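Local atomic coordinates of disease resistance protein RRS1 (Arabidopsis thaliana, PDB entry 5W3X), a protein that acts as a W-box-binding WRKY transcription factor and disease resistance protein against fungal and bacterial pathogens, and interacts with the bacterial effector PopP2. Residues B[21-27]-B[38-44]. Numbering follows the deposited sequence.
Sequences TWRKYGQ and GYYRCAY. With ZN (zinc ion), chain G.
Two antiparallel strands, 22-27 and 38-42, pair as the first hairpin of the WRKY DNA-binding domain; the first carries the family's WRKYGQ signature, the second a zinc ligand. Their axes approach to 4.3 Å at 146°. R23 and R41 form a hydrogen-bonded pair (R23 N to R41 O and R41 N to R23 O, both 3.0 Å), flanked by non-hydrogen-bonded pairs W22–C42 and K24–Y40. W22, chi1 m, turns its ring edge to R41 O (CE3 to O 3.4 Å); the ring also meets H74 and K54. A classic beta bulge then shifts the register by one: Y25 N (2.6 Å) and G26 N (3.0 Å) both donate to Y39 O, and Y39 N returns 2.9 Å to G26 O; Q27–G38 (CA-CA 4.4 Å) follows. Y25 takes the bulge's phi/psi of -119/-39, while G26, lacking a side chain, leaves room for the ring of Y39. K24 lays its aliphatic chain on Y40, with CE 4.2 Å from the ring centroid in an off-centre CH-pi contact; its NZ reaches Q27 OE1 (2.7 Å) and salt-bridges E148 of the PopP2 chain. Past the strand, A43 N bonds T21 O (3.0 Å). C42, chi1 t, places SG 2.3 Å from zinc and accepts Y44 N (3.2 Å); C50, H74 and H76 complete the site. Strand 22-28 is an outermost strand of the four-stranded antiparallel sheet, with PopP2 binding K24 and Y25, whereas strand 37-42 pairs on its other edge with strand 53-58, through G38–V56 and Y40–K54 backbone bonds.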
loop_
_atom_site.group_PDB
_atom_site.type_symbol
_atom_site.label_atom_id
_atom_site.label_comp_id
_atom_site.label_asym_id
_atom_site.label_seq_id
_atom_site.Cartn_x
_atom_site.Cartn_y
_atom_site.Cartn_z
ATOM N N THR B 21 -22.121 14.934 -7.716
ATOM C CA THR B 21 -20.814 14.911 -8.365
ATOM C C THR B 21 -19.765 14.254 -7.468
ATOM O O THR B 21 -19.732 14.489 -6.259
ATOM C CB THR B 21 -20.343 16.326 -8.742
ATOM O OG1 THR B 21 -20.459 17.190 -7.606
ATOM C CG2 THR B 21 -21.183 16.874 -9.883
ATOM N N TRP B 22 -18.915 13.429 -8.076
ATOM C CA TRP B 22 -18.008 12.556 -7.336
ATOM C C TRP B 22 -16.576 12.572 -7.878
ATOM O O TRP B 22 -16.361 12.796 -9.065
ATOM C CB TRP B 22 -18.542 11.127 -7.370
ATOM C CG TRP B 22 -19.965 10.993 -6.882
ATOM C CD1 TRP B 22 -21.090 10.944 -7.655
ATOM C CD2 TRP B 22 -20.411 10.870 -5.524
ATOM N NE1 TRP B 22 -22.204 10.813 -6.865
ATOM C CE2 TRP B 22 -21.816 10.762 -5.554
ATOM C CE3 TRP B 22 -19.760 10.849 -4.288
ATOM C CZ2 TRP B 22 -22.579 10.634 -4.397
ATOM C CZ3 TRP B 22 -20.521 10.720 -3.140
ATOM C CH2 TRP B 22 -21.914 10.615 -3.203
ATOM N N ARG B 23 -15.606 12.350 -6.991
ATOM C CA ARG B 23 -14.203 12.155 -7.374
ATOM C C ARG B 23 -13.736 10.805 -6.813
ATOM O O ARG B 23 -14.310 10.295 -5.858
ATOM C CB ARG B 23 -13.308 13.290 -6.865
ATOM C CG ARG B 23 -13.725 14.682 -7.355
ATOM C CD ARG B 23 -13.572 14.859 -8.868
ATOM N NE ARG B 23 -14.464 15.917 -9.344
ATOM C CZ ARG B 23 -14.151 17.209 -9.353
ATOM N NH1 ARG B 23 -12.962 17.603 -8.922
ATOM N NH2 ARG B 23 -15.021 18.108 -9.792
ATOM N N LYS B 24 -12.705 10.230 -7.419
ATOM C CA LYS B 24 -12.239 8.900 -7.050
ATOM C C LYS B 24 -11.504 8.872 -5.703
ATOM O O LYS B 24 -10.772 9.805 -5.353
ATOM C CB LYS B 24 -11.329 8.364 -8.145
ATOM C CG LYS B 24 -11.363 6.860 -8.295
ATOM C CD LYS B 24 -12.753 6.375 -8.650
ATOM C CE LYS B 24 -12.802 4.860 -8.752
ATOM N NZ LYS B 24 -12.000 4.332 -9.896
ATOM N N TYR B 25 -11.699 7.795 -4.954
ATOM C CA TYR B 25 -10.962 7.582 -3.714
ATOM C C TYR B 25 -10.138 6.296 -3.808
ATOM O O TYR B 25 -8.997 6.227 -3.344
ATOM C CB TYR B 25 -11.916 7.508 -2.524
ATOM C CG TYR B 25 -11.219 7.293 -1.190
ATOM C CD1 TYR B 25 -10.959 6.011 -0.710
ATOM C CD2 TYR B 25 -10.798 8.380 -0.421
ATOM C CE1 TYR B 25 -10.314 5.822 0.512
ATOM C CE2 TYR B 25 -10.156 8.200 0.789
ATOM C CZ TYR B 25 -9.919 6.922 1.256
ATOM O OH TYR B 25 -9.277 6.755 2.464
ATOM N N GLY B 26 -10.718 5.277 -4.433
ATOM C CA GLY B 26 -10.041 3.994 -4.492
ATOM C C GLY B 26 -10.608 3.089 -5.560
ATOM O O GLY B 26 -11.655 3.364 -6.142
ATOM N N GLN B 27 -9.912 1.989 -5.805
ATOM C CA GLN B 27 -10.317 1.039 -6.823
ATOM C C GLN B 27 -9.491 -0.202 -6.585
ATOM O O GLN B 27 -8.290 -0.201 -6.837
ATOM C CB GLN B 27 -10.079 1.609 -8.233
ATOM C CG GLN B 27 -10.308 0.636 -9.378
ATOM C CD GLN B 27 -11.723 0.683 -9.922
ATOM O OE1 GLN B 27 -12.464 1.640 -9.689
ATOM N NE2 GLN B 27 -12.104 -0.356 -10.661
ATOM N N GLY B 38 -15.088 0.061 -6.394
ATOM C CA GLY B 38 -14.707 1.448 -6.595
ATOM C C GLY B 38 -15.177 2.327 -5.444
ATOM O O GLY B 38 -16.302 2.180 -4.956
ATOM N N TYR B 39 -14.307 3.227 -5.000
ATOM C CA TYR B 39 -14.606 4.117 -3.877
ATOM C C TYR B 39 -14.574 5.560 -4.349
ATOM O O TYR B 39 -13.584 5.988 -4.960
ATOM C CB TYR B 39 -13.593 3.946 -2.750
ATOM C CG TYR B 39 -13.483 2.536 -2.193
ATOM C CD1 TYR B 39 -12.837 1.541 -2.901
ATOM C CD2 TYR B 39 -13.976 2.227 -0.931
ATOM C CE1 TYR B 39 -12.701 0.244 -2.381
ATOM C CE2 TYR B 39 -13.858 0.933 -0.405
ATOM C CZ TYR B 39 -13.217 -0.042 -1.127
ATOM O OH TYR B 39 -13.107 -1.312 -0.584
ATOM N N TYR B 40 -15.640 6.293 -4.028
ATOM C CA TYR B 40 -15.831 7.684 -4.418
ATOM C C TYR B 40 -16.141 8.520 -3.183
ATOM O O TYR B 40 -16.678 8.009 -2.199
ATOM C CB TYR B 40 -16.978 7.830 -5.427
ATOM C CG TYR B 40 -16.805 7.032 -6.690
ATOM C CD1 TYR B 40 -17.151 5.687 -6.728
ATOM C CD2 TYR B 40 -16.309 7.620 -7.851
ATOM C CE1 TYR B 40 -16.997 4.943 -7.872
ATOM C CE2 TYR B 40 -16.152 6.876 -9.009
ATOM C CZ TYR B 40 -16.500 5.534 -9.007
ATOM O OH TYR B 40 -16.351 4.773 -10.142
ATOM N N ARG B 41 -15.824 9.809 -3.265
ATOM C CA ARG B 41 -16.166 10.798 -2.239
ATOM C C ARG B 41 -16.699 12.006 -2.985
ATOM O O ARG B 41 -16.549 12.060 -4.204
ATOM C CB ARG B 41 -14.944 11.121 -1.372
ATOM C CG ARG B 41 -13.672 11.521 -2.146
ATOM C CD ARG B 41 -13.561 13.042 -2.340
ATOM N NE ARG B 41 -12.273 13.433 -2.909
ATOM C CZ ARG B 41 -12.061 14.551 -3.594
ATOM N NH1 ARG B 41 -13.058 15.389 -3.826
ATOM N NH2 ARG B 41 -10.852 14.819 -4.065
ATOM N N CYS B 42 -17.390 12.925 -2.314
ATOM C CA CYS B 42 -18.017 14.057 -3.009
ATOM C C CYS B 42 -17.040 15.065 -3.626
ATOM O O CYS B 42 -15.974 15.335 -3.081
ATOM C CB CYS B 42 -18.961 14.820 -2.070
ATOM S SG CYS B 42 -19.849 16.164 -2.927
ATOM N N ALA B 43 -17.419 15.639 -4.762
ATOM C CA ALA B 43 -16.591 16.662 -5.398
ATOM C C ALA B 43 -16.461 17.917 -4.530
ATOM O O ALA B 43 -15.569 18.737 -4.751
ATOM C CB ALA B 43 -17.157 17.026 -6.760
ATOM N N TYR B 44 -17.341 18.065 -3.543
ATOM C CA TYR B 44 -17.300 19.220 -2.647
ATOM C C TYR B 44 -16.826 18.837 -1.248
ATOM O O TYR B 44 -17.156 19.506 -0.266
ATOM C CB TYR B 44 -18.681 19.880 -2.566
ATOM C CG TYR B 44 -19.234 20.262 -3.916
ATOM C CD1 TYR B 44 -18.817 21.426 -4.558
ATOM C CD2 TYR B 44 -20.159 19.451 -4.561
ATOM C CE1 TYR B 44 -19.317 21.779 -5.805
ATOM C CE2 TYR B 44 -20.665 19.790 -5.805
ATOM C CZ TYR B 44 -20.243 20.952 -6.424
ATOM O OH TYR B 44 -20.755 21.277 -7.662
HETATM ZN ZN ZN G . -21.480 16.450 -1.327
#